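Local coordinates for protein Cyclase/dehydrase (Mycobacterium smegmatis str. MC2 155, PDB 5Z8O) that is of unknown function but, as a START-superfamily protein related to polyketide cyclases and lipid-transport proteins, probably binds a hydrophobic ligand, at residues 10-13 / 14-18. Residues are numbered along the deposited sequence; the frame is centred on the assembly and turned at random.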
loop_
_atom_site.group_PDB
_atom_site.type_symbol
_atom_site.label_atom_id
_atom_site.label_comp_id
_atom_site.label_asym_id
_atom_site.label_seq_id
_atom_site.Cartn_x
_atom_site.Cartn_y
_atom_site.Cartn_z
ATOM N N VAL B 10 23.141 17.446 13.722
ATOM C CA VAL B 10 22.291 18.330 12.937
ATOM C C VAL B 10 22.119 19.645 13.682
ATOM O O VAL B 10 21.936 19.659 14.905
ATOM C CB VAL B 10 20.918 17.685 12.644
ATOM C CG1 VAL B 10 20.101 18.570 11.727
ATOM C CG2 VAL B 10 21.094 16.302 12.030
ATOM N N ALA B 11 22.164 20.750 12.938
ATOM C CA ALA B 11 22.089 22.090 13.520
ATOM C C ALA B 11 20.631 22.532 13.660
ATOM O O ALA B 11 20.175 23.507 13.061
ATOM C CB ALA B 11 22.893 23.075 12.680
ATOM N N ALA B 12 19.895 21.782 14.476
ATOM C CA ALA B 12 18.505 22.100 14.765
ATOM C C ALA B 12 18.124 21.453 16.087
ATOM O O ALA B 12 18.757 20.494 16.535
ATOM C CB ALA B 12 17.571 21.627 13.644
ATOM N N SER B 13 17.083 21.999 16.707
ATOM C CA SER B 13 16.609 21.473 17.977
ATOM C C SER B 13 15.985 20.093 17.795
ATOM O O SER B 13 15.623 19.682 16.688
ATOM C CB SER B 13 15.594 22.423 18.606
ATOM O OG SER B 13 14.408 22.486 17.833
ATOM N N ALA B 14 15.856 19.374 18.917
ATOM C CA ALA B 14 15.253 18.047 18.881
ATOM C C ALA B 14 13.799 18.118 18.445
ATOM O O ALA B 14 13.306 17.203 17.776
ATOM C CB ALA B 14 15.369 17.372 20.249
ATOM N N GLU B 15 13.108 19.203 18.799
ATOM C CA GLU B 15 11.712 19.358 18.407
ATOM C C GLU B 15 11.583 19.570 16.905
ATOM O O GLU B 15 10.629 19.087 16.285
ATOM C CB GLU B 15 11.097 20.536 19.162
ATOM C CG GLU B 15 9.581 20.528 19.237
ATOM C CD GLU B 15 9.002 21.931 19.310
ATOM O OE1 GLU B 15 9.788 22.895 19.448
ATOM O OE2 GLU B 15 7.763 22.071 19.239
ATOM N N THR B 16 12.539 20.279 16.304
ATOM C CA THR B 16 12.529 20.465 14.856
ATOM C C THR B 16 12.803 19.152 14.127
ATOM O O THR B 16 12.116 18.818 13.155
ATOM C CB THR B 16 13.554 21.530 14.461
ATOM O OG1 THR B 16 13.205 22.780 15.065
ATOM C CG2 THR B 16 13.605 21.699 12.948
ATOM N N ILE B 17 13.803 18.392 14.584
ATOM C CA ILE B 17 14.129 17.124 13.936
ATOM C C ILE B 17 13.003 16.119 14.123
ATOM O O ILE B 17 12.620 15.413 13.181
ATOM C CB ILE B 17 15.466 16.581 14.468
ATOM C CG1 ILE B 17 16.585 17.557 14.129
ATOM C CG2 ILE B 17 15.759 15.211 13.881
ATOM C CD1 ILE B 17 16.679 17.848 12.665
ATOM N N THR B 18 12.441 16.055 15.336
ATOM C CA THR B 18 11.311 15.169 15.591
ATOM C C THR B 18 10.129 15.508 14.689
ATOM O O THR B 18 9.479 14.613 14.149
ATOM C CB THR B 18 10.892 15.252 17.063
ATOM O OG1 THR B 18 11.932 14.733 17.909
ATOM C CG2 THR B 18 9.596 14.479 17.299
HETATM O O HOH W 1 15.433 24.189 15.804
#
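S13 and T16 meet at the first turn of helix 14-22, where S13 holds the N-cap position. Its OG lies 3.0 Å from T16 OG1 and 3.3 Å from T16 N. A chi1 of 67° tucks OG in between its own N and C, which brings it to T16. A water ties the same two residues together: it accepts from S13 N at 2.9 Å and is hydrogen-bonded to T16 OG1 at 2.7 Å.

Backbone bonding begins at the cap itself. I17 N donates to S13 O at 3.1 Å, nearly straight at 165°, closing the first helical turn. One residue on, A14 O is gripped twice by T18, through its backbone N and through OG1, the hydroxyl coming in 2.8 Å away and well above the carbonyl plane; the two donors approach from opposite faces of that plane.

The apolar contacts lie on the inner side. I17 turns CD1 back against the loop, 3.6 Å from V10 CG1 and 4.0 Å from A12 CB, while T16 CG2 touches A12 CB as well. V141 of the long helix 119-144 packs on V10, A12 and I17, and I95 of strand 86-97 touches I17 from the sheet. The carbonyl A12 O is hydrogen-bonded to the hydroxyl of T103 on strand 103-113.

This is the link from edge strand 4-10 into the first helix of the Bet v 1-like fold. Backbone bonds, the T18 hydroxyl and the bridging water meet polar atoms of the first turn, while methyl groups of V10, A12, T16 and I17 pack together, so both kinds of contact hold the bend.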